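Local coordinates for uncharacterized protein (Porphyromonas gingivalis, PDB 1ZBS) that is of unknown function but probably phosphorylates N-acetylglucosamine, as a putative sugar kinase of the ASKHA superfamily, at residues E110-I115 with S122-G127; Y66-T71 with A95-G100; I2-S7 with G273-H278; T10-C15 with S29-F34. One frame throughout, in Å; residues are numbered along the deposited sequence.

Contacts 2, 3 and 4 share one mixed sheet, and contact 1 lies in the other. Strands 2-7 of contact 3 and 62-67 of contact 2 are neighbours, with centres of these contacts about 12 Å apart. Strand 2-7 also lies beside strand 11-18 of contact 4, where Ile4 N and Cys15 O are 2.8 Å apart. Contacts 2 and 4 are nearest by centres, about 10 Å. Helix 97-105 carries contact 2 to contact 1: Met98 SE lies 3.6 Å from Ser122 N. Contacts 1 and 4 do not touch; their centres are about 22 Å apart. Two such sheets match the paired domains of ASKHA kinases, whose active site normally lies in the cleft between them.

Contact 1 of 4, residues E110-I115 with S122-G127; sequences EGIACI and SCLFDG
Phe125 N donates to Gly111 O over 2.6 Å, with the donor nearly along the C=O axis (176°). Gly111 N returns a bond to Phe125 O at 2.8 Å. The two bonds close one hydrogen-bonded antiparallel pair. Phe125 O also meets Glu110 CA in a CA-H...O contact of 3.3 Å. Further along, Ala113 N gives a bond of 3.1 Å to Cys123 O. The return bond from Cys123 N to Ala113 O is weak and bent, 130° at the hydrogen.

Strands 111-116 and 120-125 form a beta hairpin in the second mixed sheet, with 111-116 its central strand. In the ASKHA fold the turn of such a hairpin commonly holds nucleotide phosphate, and the turn joining these strands probably does the same.

Ile112, Cys114, Ser122 and Leu124 share one face. Leu124 turns its CD2 back toward strand 111-116, to 3.5 Å from Gly111 O. The same methyl touches Ile112, 4.1 Å from its CG1. Ser122 OG is satisfied by Tyr231 OH and Asn227 O, and helix 210-229 packs on this side.

Ala113, Cys123 and Phe125 take the other face. Cys123 SG stands between its own backbone N and carbonyl carbon (chi1 73°), which brings it to 3.9 Å from Ala113 CB. Met98 of helix 97-105 packs on both residues. The Phe125 ring leads away from strand 111-116 and touches Cys106.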
loop_
_atom_site.group_PDB
_atom_site.type_symbol
_atom_site.label_atom_id
_atom_site.label_comp_id
_atom_site.label_asym_id
_atom_site.label_seq_id
_atom_site.Cartn_x
_atom_site.Cartn_y
_atom_site.Cartn_z
ATOM N N GLU A 110 28.967 -1.887 -19.691
ATOM C CA GLU A 110 28.641 -1.807 -18.267
ATOM C C GLU A 110 27.773 -0.577 -17.966
ATOM O O GLU A 110 27.915 0.461 -18.609
ATOM C CB GLU A 110 29.949 -1.755 -17.462
ATOM C CG GLU A 110 29.771 -1.569 -15.962
ATOM C CD GLU A 110 31.092 -1.442 -15.213
ATOM O OE1 GLU A 110 31.960 -0.651 -15.652
ATOM O OE2 GLU A 110 31.254 -2.121 -14.173
ATOM N N GLY A 111 26.873 -0.695 -16.991
ATOM C CA GLY A 111 26.016 0.429 -16.648
ATOM C C GLY A 111 24.857 0.097 -15.721
ATOM O O GLY A 111 24.692 -1.047 -15.299
ATOM N N ILE A 112 24.056 1.108 -15.397
ATOM C CA ILE A 112 22.903 0.930 -14.528
ATOM C C ILE A 112 21.643 1.157 -15.337
ATOM O O ILE A 112 21.471 2.217 -15.940
ATOM C CB ILE A 112 22.925 1.923 -13.355
ATOM C CG1 ILE A 112 24.128 1.637 -12.457
ATOM C CG2 ILE A 112 21.620 1.827 -12.560
ATOM C CD1 ILE A 112 24.396 2.710 -11.417
ATOM N N ALA A 113 20.774 0.149 -15.360
ATOM C CA ALA A 113 19.519 0.223 -16.105
ATOM C C ALA A 113 18.332 0.280 -15.150
ATOM O O ALA A 113 18.221 -0.524 -14.218
ATOM C CB ALA A 113 19.393 -0.987 -17.034
ATOM N N CYS A 114 17.437 1.229 -15.397
ATOM C CA CYS A 114 16.266 1.410 -14.544
ATOM C C CYS A 114 14.959 1.425 -15.305
ATOM O O CYS A 114 14.884 1.897 -16.438
ATOM C CB CYS A 114 16.365 2.720 -13.771
ATOM S SG CYS A 114 17.861 2.939 -12.857
ATOM N N ILE A 115 13.924 0.905 -14.664
ATOM C CA ILE A 115 12.600 0.891 -15.256
ATOM C C ILE A 115 11.696 1.789 -14.422
ATOM O O ILE A 115 11.703 1.730 -13.195
ATOM C CB ILE A 115 12.015 -0.521 -15.289
ATOM C CG1 ILE A 115 12.893 -1.425 -16.166
ATOM C CG2 ILE A 115 10.580 -0.469 -15.812
ATOM C CD1 ILE A 115 12.377 -2.840 -16.310
ATOM N N SER A 122 15.566 -1.671 -10.882
ATOM C CA SER A 122 16.919 -1.243 -11.213
ATOM C C SER A 122 17.865 -2.432 -11.177
ATOM O O SER A 122 17.549 -3.464 -10.589
ATOM C CB SER A 122 17.428 -0.145 -10.255
ATOM O OG SER A 122 17.663 -0.639 -8.949
ATOM N N CYS A 123 19.020 -2.279 -11.820
ATOM C CA CYS A 123 20.026 -3.328 -11.848
ATOM C C CYS A 123 21.364 -2.765 -12.295
ATOM O O CYS A 123 21.433 -1.760 -13.008
ATOM C CB CYS A 123 19.624 -4.432 -12.820
ATOM S SG CYS A 123 19.798 -3.948 -14.559
ATOM N N LEU A 124 22.430 -3.421 -11.869
ATOM C CA LEU A 124 23.762 -3.022 -12.269
ATOM C C LEU A 124 24.068 -4.019 -13.381
ATOM O O LEU A 124 23.972 -5.230 -13.168
ATOM C CB LEU A 124 24.746 -3.197 -11.110
ATOM C CG LEU A 124 25.960 -2.261 -10.999
ATOM C CD1 LEU A 124 27.089 -3.033 -10.314
ATOM C CD2 LEU A 124 26.413 -1.770 -12.362
ATOM N N PHE A 125 24.393 -3.513 -14.569
ATOM C CA PHE A 125 24.701 -4.357 -15.731
ATOM C C PHE A 125 26.206 -4.307 -15.970
ATOM O O PHE A 125 26.798 -3.235 -15.911
ATOM C CB PHE A 125 23.975 -3.818 -16.973
ATOM C CG PHE A 125 23.899 -4.799 -18.110
ATOM C CD1 PHE A 125 24.173 -4.399 -19.417
ATOM C CD2 PHE A 125 23.530 -6.120 -17.880
ATOM C CE1 PHE A 125 24.078 -5.307 -20.477
ATOM C CE2 PHE A 125 23.432 -7.034 -18.933
ATOM C CZ PHE A 125 23.707 -6.625 -20.232
ATOM N N ASP A 126 26.838 -5.449 -16.232
ATOM C CA ASP A 126 28.286 -5.445 -16.474
ATOM C C ASP A 126 28.587 -5.500 -17.955
ATOM O O ASP A 126 29.749 -5.556 -18.365
ATOM C CB ASP A 126 28.980 -6.606 -15.752
ATOM C CG ASP A 126 28.749 -7.962 -16.416
ATOM O OD1 ASP A 126 29.151 -8.983 -15.803
ATOM O OD2 ASP A 126 28.184 -8.036 -17.536
ATOM N N GLY A 127 27.529 -5.481 -18.759
ATOM C CA GLY A 127 27.708 -5.514 -20.195
ATOM C C GLY A 127 27.186 -6.773 -20.850
ATOM O O GLY A 127 26.967 -6.780 -22.052
#

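Contact 2 of 4, residues Y66-T71 with A95-G100; sequences YGAGCT and AGDMLG
The Tyr66 ring carries Gly100, which has no side chain, on one face. Gly100 CA lies 3.8 Å from the Tyr66 ring centroid and 23° off the normal, a CH-pi contact. It sits toward the CD1 side of the ring. Gly96 O meets the ring edge at 3.5 Å from Tyr66 CD1. Ala95 CB lies 3.7 Å from Tyr66 CE1. Tyr66 CG is anti to its carbonyl carbon (chi1 -65°), and this swings the ring across the first turn of the helix. The phenol OH is hydrogen-bonded to Arg103, further along the same helix, and to His278.

The backbones pair beside the ring. Gly67 N donates to Ala95 O at 3.1 Å, in the carbonyl plane. Beyond Gly67 the chain makes a type II turn to Cys70, whose CB rests 3.6 Å from Ala95 O. Asp97 turns its carboxylate against Ala68, with Asp97 OD1 3.2 Å from Ala68 CB.

Strands 62-67 and 91-95 are parallel neighbours, joined through helix 75-85 as a beta-alpha-beta crossover. Gly96 is the N-cap of helix 97-105, which starts where the edge strand ends, as the alternation of strand and helix in an ASKHA domain provides.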
loop_
_atom_site.group_PDB
_atom_site.type_symbol
_atom_site.label_atom_id
_atom_site.label_comp_id
_atom_site.label_asym_id
_atom_site.label_seq_id
_atom_site.Cartn_x
_atom_site.Cartn_y
_atom_site.Cartn_z
ATOM N N TYR A 66 10.870 -11.135 -22.990
ATOM C CA TYR A 66 11.309 -10.406 -21.813
ATOM C C TYR A 66 10.060 -9.948 -21.074
ATOM O O TYR A 66 9.198 -9.280 -21.652
ATOM C CB TYR A 66 12.134 -9.192 -22.231
ATOM C CG TYR A 66 13.435 -9.544 -22.909
ATOM C CD1 TYR A 66 14.510 -10.040 -22.174
ATOM C CD2 TYR A 66 13.594 -9.381 -24.289
ATOM C CE1 TYR A 66 15.715 -10.361 -22.789
ATOM C CE2 TYR A 66 14.798 -9.701 -24.918
ATOM C CZ TYR A 66 15.856 -10.191 -24.156
ATOM O OH TYR A 66 17.051 -10.500 -24.754
ATOM N N GLY A 67 9.950 -10.310 -19.801
ATOM C CA GLY A 67 8.783 -9.907 -19.034
ATOM C C GLY A 67 8.957 -10.021 -17.535
ATOM O O GLY A 67 9.717 -10.863 -17.052
ATOM N N ALA A 68 8.255 -9.172 -16.794
ATOM C CA ALA A 68 8.331 -9.197 -15.339
ATOM C C ALA A 68 7.664 -10.475 -14.837
ATOM O O ALA A 68 6.545 -10.791 -15.236
ATOM C CB ALA A 68 7.632 -7.974 -14.754
ATOM N N GLY A 69 8.357 -11.207 -13.971
ATOM C CA GLY A 69 7.813 -12.445 -13.440
ATOM C C GLY A 69 8.508 -13.646 -14.055
ATOM O O GLY A 69 8.310 -14.789 -13.638
ATOM N N CYS A 70 9.333 -13.384 -15.058
ATOM C CA CYS A 70 10.051 -14.453 -15.717
ATOM C C CYS A 70 11.250 -14.882 -14.887
ATOM O O CYS A 70 12.386 -14.928 -15.362
ATOM C CB CYS A 70 10.475 -14.017 -17.116
ATOM S SG CYS A 70 9.067 -13.924 -18.242
ATOM N N THR A 71 10.972 -15.189 -13.627
ATOM C CA THR A 71 11.996 -15.637 -12.700
ATOM C C THR A 71 12.709 -16.849 -13.289
ATOM O O THR A 71 12.135 -17.595 -14.081
ATOM C CB THR A 71 11.366 -16.025 -11.352
ATOM O OG1 THR A 71 12.224 -16.945 -10.666
ATOM C CG2 THR A 71 10.003 -16.659 -11.569
ATOM N N ALA A 95 13.528 -14.373 -20.614
ATOM C CA ALA A 95 14.292 -13.648 -19.602
ATOM C C ALA A 95 13.463 -12.529 -18.983
ATOM O O ALA A 95 12.427 -12.141 -19.522
ATOM C CB ALA A 95 15.558 -13.078 -20.224
ATOM N N GLY A 96 13.931 -12.012 -17.851
ATOM C CA GLY A 96 13.223 -10.942 -17.171
ATOM C C GLY A 96 13.215 -9.634 -17.937
ATOM O O GLY A 96 14.059 -9.401 -18.807
ATOM N N ASP A 97 12.258 -8.771 -17.612
ATOM C CA ASP A 97 12.148 -7.484 -18.274
ATOM C C ASP A 97 13.281 -6.530 -17.908
ATOM O O ASP A 97 13.622 -5.633 -18.684
ATOM C CB ASP A 97 10.795 -6.829 -17.965
ATOM C CG ASP A 97 10.528 -6.679 -16.472
ATOM O OD1 ASP A 97 9.640 -5.876 -16.120
ATOM O OD2 ASP A 97 11.185 -7.360 -15.649
HETATM N N MSE A 98 13.867 -6.724 -16.730
HETATM C CA MSE A 98 14.958 -5.870 -16.275
HETATM C C MSE A 98 16.160 -6.089 -17.190
HETATM O O MSE A 98 16.829 -5.139 -17.598
HETATM C CB MSE A 98 15.322 -6.208 -14.824
HETATM C CG MSE A 98 16.335 -5.267 -14.182
HETATM SE SE MSE A 98 15.741 -3.422 -14.017
HETATM C CE MSE A 98 16.364 -2.718 -15.718
ATOM N N LEU A 99 16.410 -7.351 -17.522
ATOM C CA LEU A 99 17.514 -7.712 -18.390
ATOM C C LEU A 99 17.264 -7.182 -19.801
ATOM O O LEU A 99 18.187 -6.739 -20.493
ATOM C CB LEU A 99 17.675 -9.232 -18.418
ATOM C CG LEU A 99 18.676 -9.782 -19.438
ATOM C CD1 LEU A 99 20.057 -9.189 -19.187
ATOM C CD2 LEU A 99 18.708 -11.300 -19.344
ATOM N N GLY A 100 16.008 -7.248 -20.223
ATOM C CA GLY A 100 15.648 -6.758 -21.537
ATOM C C GLY A 100 15.900 -5.266 -21.617
ATOM O O GLY A 100 16.313 -4.748 -22.653
#

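Contact 3 of 4, residues I2-S7 with G273-H278; sequences ILIGDS and GLIQYH
Strand 2-7 and helix 273-278 run at 140° to each other, and their axes come within 9.7 Å. The backbones stay well apart: the CA atoms of Ile4 and Ile275 are 7.6 Å from each other. Side chains fill the gap.

Ile4 does most of the touching. Its CG1 is anti to the carbonyl carbon (chi1 -57°) and the chain then extends, which drives CD1 into the helix. There Ile4 CD1 lies 3.6 Å from Leu274 O and 3.9 Å from Ile275 CA. The other branch, Ile4 CG2, meets Leu274 CB at 4.1 Å, the two side chains lying at a slant.

Strand 2-7 is the central strand of the first mixed sheet, and helix 271-280 comes from the far end of the chain to cover it. Helices packed on such a sheet are the usual build of an ASKHA domain.

Ile2 points the same way as Ile4, and its CD1 touches His278 CB at 3.9 Å. The imidazole reaches past this methyl toward strand 62-67. It stacks on Tyr64, and its NE2 is hydrogen-bonded to Tyr66 OH, which helps to set the rotation of the ring. Tyr277 CD2 lies over the ring centre, 3.4 Å above the plane. Leu274 also touches Tyr66, and Ile275 packs on Cys15 and Ala17 of strand 11-18.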
loop_
_atom_site.group_PDB
_atom_site.type_symbol
_atom_site.label_atom_id
_atom_site.label_comp_id
_atom_site.label_asym_id
_atom_site.label_seq_id
_atom_site.Cartn_x
_atom_site.Cartn_y
_atom_site.Cartn_z
ATOM N N ILE A 2 12.864 -13.170 -36.539
ATOM C CA ILE A 2 12.698 -13.409 -35.112
ATOM C C ILE A 2 11.478 -12.738 -34.498
ATOM O O ILE A 2 10.923 -11.791 -35.057
ATOM C CB ILE A 2 13.946 -12.940 -34.327
ATOM C CG1 ILE A 2 14.153 -11.434 -34.529
ATOM C CG2 ILE A 2 15.167 -13.723 -34.787
ATOM C CD1 ILE A 2 15.277 -10.841 -33.695
ATOM N N LEU A 3 11.072 -13.251 -33.340
ATOM C CA LEU A 3 9.928 -12.722 -32.598
ATOM C C LEU A 3 10.412 -12.179 -31.257
ATOM O O LEU A 3 10.987 -12.905 -30.446
ATOM C CB LEU A 3 8.883 -13.823 -32.360
ATOM C CG LEU A 3 7.644 -13.379 -31.569
ATOM C CD1 LEU A 3 6.926 -12.275 -32.347
ATOM C CD2 LEU A 3 6.704 -14.562 -31.322
ATOM N N ILE A 4 10.185 -10.897 -31.025
ATOM C CA ILE A 4 10.613 -10.298 -29.771
ATOM C C ILE A 4 9.415 -9.818 -28.962
ATOM O O ILE A 4 8.539 -9.109 -29.470
ATOM C CB ILE A 4 11.576 -9.109 -30.002
ATOM C CG1 ILE A 4 12.792 -9.569 -30.817
ATOM C CG2 ILE A 4 12.042 -8.561 -28.657
ATOM C CD1 ILE A 4 13.736 -8.456 -31.192
ATOM N N GLY A 5 9.388 -10.218 -27.696
ATOM C CA GLY A 5 8.298 -9.834 -26.825
ATOM C C GLY A 5 8.777 -9.190 -25.544
ATOM O O GLY A 5 9.710 -9.676 -24.904
ATOM N N ASP A 6 8.134 -8.086 -25.182
ATOM C CA ASP A 6 8.461 -7.357 -23.970
ATOM C C ASP A 6 7.174 -7.181 -23.173
ATOM O O ASP A 6 6.323 -6.367 -23.530
ATOM C CB ASP A 6 9.048 -5.993 -24.316
ATOM C CG ASP A 6 9.747 -5.353 -23.141
ATOM O OD1 ASP A 6 10.766 -5.914 -22.683
ATOM O OD2 ASP A 6 9.282 -4.292 -22.672
ATOM N N SER A 7 7.040 -7.951 -22.097
ATOM C CA SER A 7 5.847 -7.903 -21.259
ATOM C C SER A 7 6.027 -7.139 -19.956
ATOM O O SER A 7 6.991 -7.347 -19.222
ATOM C CB SER A 7 5.370 -9.325 -20.942
ATOM O OG SER A 7 4.220 -9.305 -20.107
ATOM N N GLY A 273 15.747 -1.009 -29.062
ATOM C CA GLY A 273 16.994 -1.489 -28.512
ATOM C C GLY A 273 17.134 -2.995 -28.601
ATOM O O GLY A 273 18.211 -3.490 -28.927
ATOM N N LEU A 274 16.069 -3.734 -28.303
ATOM C CA LEU A 274 16.139 -5.192 -28.367
ATOM C C LEU A 274 16.259 -5.697 -29.792
ATOM O O LEU A 274 16.749 -6.802 -30.027
ATOM C CB LEU A 274 14.911 -5.851 -27.738
ATOM C CG LEU A 274 14.874 -6.191 -26.249
ATOM C CD1 LEU A 274 16.277 -6.550 -25.753
ATOM C CD2 LEU A 274 14.323 -5.029 -25.488
ATOM N N ILE A 275 15.791 -4.905 -30.746
ATOM C CA ILE A 275 15.875 -5.325 -32.127
ATOM C C ILE A 275 17.322 -5.288 -32.564
ATOM O O ILE A 275 17.818 -6.250 -33.149
ATOM C CB ILE A 275 15.046 -4.427 -33.038
ATOM C CG1 ILE A 275 13.564 -4.578 -32.671
ATOM C CG2 ILE A 275 15.286 -4.806 -34.490
ATOM C CD1 ILE A 275 12.658 -3.611 -33.380
ATOM N N GLN A 276 18.010 -4.191 -32.268
ATOM C CA GLN A 276 19.410 -4.086 -32.651
ATOM C C GLN A 276 20.261 -5.085 -31.865
ATOM O O GLN A 276 21.244 -5.607 -32.386
ATOM C CB GLN A 276 19.934 -2.661 -32.428
ATOM C CG GLN A 276 19.403 -1.624 -33.421
ATOM C CD GLN A 276 19.703 -1.968 -34.887
ATOM O OE1 GLN A 276 19.135 -2.910 -35.444
ATOM N NE2 GLN A 276 20.598 -1.200 -35.511
ATOM N N TYR A 277 19.872 -5.360 -30.621
ATOM C CA TYR A 277 20.621 -6.291 -29.786
ATOM C C TYR A 277 20.655 -7.695 -30.382
ATOM O O TYR A 277 21.721 -8.271 -30.567
ATOM C CB TYR A 277 20.022 -6.371 -28.383
ATOM C CG TYR A 277 20.705 -7.414 -27.532
ATOM C CD1 TYR A 277 21.821 -7.092 -26.760
ATOM C CD2 TYR A 277 20.282 -8.746 -27.555
ATOM C CE1 TYR A 277 22.502 -8.071 -26.036
ATOM C CE2 TYR A 277 20.955 -9.730 -26.839
ATOM C CZ TYR A 277 22.063 -9.386 -26.084
ATOM O OH TYR A 277 22.737 -10.357 -25.391
ATOM N N HIS A 278 19.481 -8.250 -30.660
ATOM C CA HIS A 278 19.395 -9.583 -31.234
ATOM C C HIS A 278 19.745 -9.568 -32.713
ATOM O O HIS A 278 19.513 -10.539 -33.431
ATOM C CB HIS A 278 17.999 -10.158 -31.012
ATOM C CG HIS A 278 17.675 -10.375 -29.570
ATOM N ND1 HIS A 278 18.250 -11.382 -28.823
ATOM C CD2 HIS A 278 16.898 -9.671 -28.713
ATOM C CE1 HIS A 278 17.843 -11.287 -27.571
ATOM N NE2 HIS A 278 17.022 -10.256 -27.477
#

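Contact 4 of 4, residues T10-C15 with S29-F34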
loop_
_atom_site.group_PDB
_atom_site.type_symbol
_atom_site.label_atom_id
_atom_site.label_comp_id
_atom_site.label_asym_id
_atom_site.label_seq_id
_atom_site.Cartn_x
_atom_site.Cartn_y
_atom_site.Cartn_z
ATOM N N THR A 10 1.032 -4.643 -17.486
ATOM C CA THR A 10 -0.092 -3.996 -18.160
ATOM C C THR A 10 -0.368 -4.683 -19.497
ATOM O O THR A 10 -1.412 -5.319 -19.673
ATOM C CB THR A 10 0.187 -2.492 -18.413
ATOM O OG1 THR A 10 0.144 -1.784 -17.166
ATOM C CG2 THR A 10 -0.847 -1.899 -19.366
ATOM N N LYS A 11 0.572 -4.558 -20.432
ATOM C CA LYS A 11 0.429 -5.169 -21.753
ATOM C C LYS A 11 1.743 -5.812 -22.222
ATOM O O LYS A 11 2.783 -5.674 -21.573
ATOM C CB LYS A 11 -0.019 -4.113 -22.775
ATOM C CG LYS A 11 1.124 -3.384 -23.503
ATOM C CD LYS A 11 1.949 -2.469 -22.599
ATOM C CE LYS A 11 1.277 -1.097 -22.397
ATOM N NZ LYS A 11 2.123 -0.172 -21.540
ATOM N N THR A 12 1.688 -6.517 -23.347
ATOM C CA THR A 12 2.878 -7.156 -23.896
ATOM C C THR A 12 3.129 -6.633 -25.301
ATOM O O THR A 12 2.249 -6.700 -26.153
ATOM C CB THR A 12 2.721 -8.675 -23.968
ATOM O OG1 THR A 12 2.250 -9.165 -22.709
ATOM C CG2 THR A 12 4.057 -9.328 -24.295
ATOM N N ASP A 13 4.326 -6.107 -25.542
ATOM C CA ASP A 13 4.661 -5.577 -26.857
ATOM C C ASP A 13 5.445 -6.602 -27.679
ATOM O O ASP A 13 6.469 -7.117 -27.232
ATOM C CB ASP A 13 5.475 -4.292 -26.714
ATOM C CG ASP A 13 5.564 -3.517 -28.012
ATOM O OD1 ASP A 13 6.191 -2.435 -28.020
ATOM O OD2 ASP A 13 5.003 -3.993 -29.025
ATOM N N TRP A 14 4.954 -6.893 -28.880
ATOM C CA TRP A 14 5.598 -7.857 -29.760
ATOM C C TRP A 14 6.139 -7.222 -31.040
ATOM O O TRP A 14 5.647 -6.181 -31.498
ATOM C CB TRP A 14 4.619 -8.965 -30.164
ATOM C CG TRP A 14 4.166 -9.859 -29.061
ATOM C CD1 TRP A 14 3.038 -9.725 -28.306
ATOM C CD2 TRP A 14 4.815 -11.051 -28.602
ATOM N NE1 TRP A 14 2.940 -10.766 -27.407
ATOM C CE2 TRP A 14 4.020 -11.593 -27.566
ATOM C CE3 TRP A 14 5.991 -11.714 -28.967
ATOM C CZ2 TRP A 14 4.364 -12.767 -26.892
ATOM C CZ3 TRP A 14 6.336 -12.887 -28.294
ATOM C CH2 TRP A 14 5.523 -13.399 -27.268
ATOM N N CYS A 15 7.148 -7.869 -31.621
ATOM C CA CYS A 15 7.744 -7.407 -32.870
ATOM C C CYS A 15 8.433 -8.521 -33.642
ATOM O O CYS A 15 9.231 -9.280 -33.092
ATOM C CB CYS A 15 8.754 -6.287 -32.624
ATOM S SG CYS A 15 9.758 -5.895 -34.096
ATOM N N SER A 29 -1.548 -8.481 -24.366
ATOM C CA SER A 29 -1.507 -8.073 -22.972
ATOM C C SER A 29 -1.087 -9.176 -22.015
ATOM O O SER A 29 -0.881 -10.325 -22.410
ATOM C CB SER A 29 -2.877 -7.527 -22.557
ATOM O OG SER A 29 -3.283 -6.464 -23.405
ATOM N N GLY A 30 -0.946 -8.794 -20.750
ATOM C CA GLY A 30 -0.574 -9.726 -19.702
ATOM C C GLY A 30 0.661 -10.565 -19.946
ATOM O O GLY A 30 1.744 -10.044 -20.209
ATOM N N ILE A 31 0.491 -11.877 -19.837
ATOM C CA ILE A 31 1.577 -12.827 -20.040
ATOM C C ILE A 31 2.671 -12.686 -18.977
ATOM O O ILE A 31 3.606 -11.907 -19.128
ATOM C CB ILE A 31 2.194 -12.670 -21.453
ATOM C CG1 ILE A 31 1.090 -12.749 -22.517
ATOM C CG2 ILE A 31 3.213 -13.771 -21.696
ATOM C CD1 ILE A 31 1.581 -12.597 -23.947
ATOM N N ASN A 32 2.536 -13.454 -17.900
ATOM C CA ASN A 32 3.496 -13.447 -16.799
ATOM C C ASN A 32 3.473 -14.824 -16.133
ATOM O O ASN A 32 2.485 -15.209 -15.505
ATOM C CB ASN A 32 3.124 -12.366 -15.781
ATOM C CG ASN A 32 4.063 -12.337 -14.587
ATOM O OD1 ASN A 32 4.967 -13.166 -14.468
ATOM N ND2 ASN A 32 3.852 -11.376 -13.696
ATOM N N PRO A 33 4.574 -15.580 -16.260
ATOM C CA PRO A 33 4.742 -16.927 -15.701
ATOM C C PRO A 33 4.633 -17.073 -14.180
ATOM O O PRO A 33 4.309 -18.152 -13.685
ATOM C CB PRO A 33 6.116 -17.340 -16.221
ATOM C CG PRO A 33 6.848 -16.041 -16.256
ATOM C CD PRO A 33 5.826 -15.120 -16.884
ATOM N N PHE A 34 4.912 -16.001 -13.441
ATOM C CA PHE A 34 4.842 -16.050 -11.982
ATOM C C PHE A 34 3.465 -15.663 -11.471
ATOM O O PHE A 34 3.014 -16.149 -10.433
ATOM C CB PHE A 34 5.870 -15.105 -11.357
ATOM C CG PHE A 34 6.019 -15.269 -9.868
ATOM C CD1 PHE A 34 6.155 -14.159 -9.039
ATOM C CD2 PHE A 34 6.045 -16.539 -9.298
ATOM C CE1 PHE A 34 6.321 -14.311 -7.659
ATOM C CE2 PHE A 34 6.211 -16.706 -7.923
ATOM C CZ PHE A 34 6.347 -15.588 -7.100
#
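Strands 2-7 and 11-18 form the first hairpin of the domain, and in ASKHA kinases the turn between them commonly binds phosphate. This contact joins the start of strand 11-18 to the loop that leaves strand 21-29. Lys11 and Ser29 form an antiparallel non-hydrogen-bonded pair, with CA atoms 3.7 Å apart. Beyond it segment 29-34 turns off at Gly30, which has positive phi.

Ile31 then comes back toward the strand. Its side chain crosses Thr12 at about a right angle, with CD1 3.7 Å from Thr12 OG1. The same methyl meets the edge of the Trp14 indole near its plane, 4.1 Å from CZ2. Trp14 CG is anti to its carbonyl carbon (chi1 -66°), which brings the indole nearer to Ile31. Phe65 of strand 62-67 and Ile41 of helix 38-53 also touch Ile31. Further on, Asn32 OD1 accepts from Phe34 N at 3.0 Å, an Asx turn.

Thr12 OG1 is 2.7 Å from Gly30 O, but the angle is too poor for a hydrogen bond. Ser7 OG bonds instead to Gly30 O and Ile31 O, which share its one proton, and weakly to Thr12 OG1. Ser7 thus binds both loop carbonyls, while Ile31 packs on Trp14 through apolar contact.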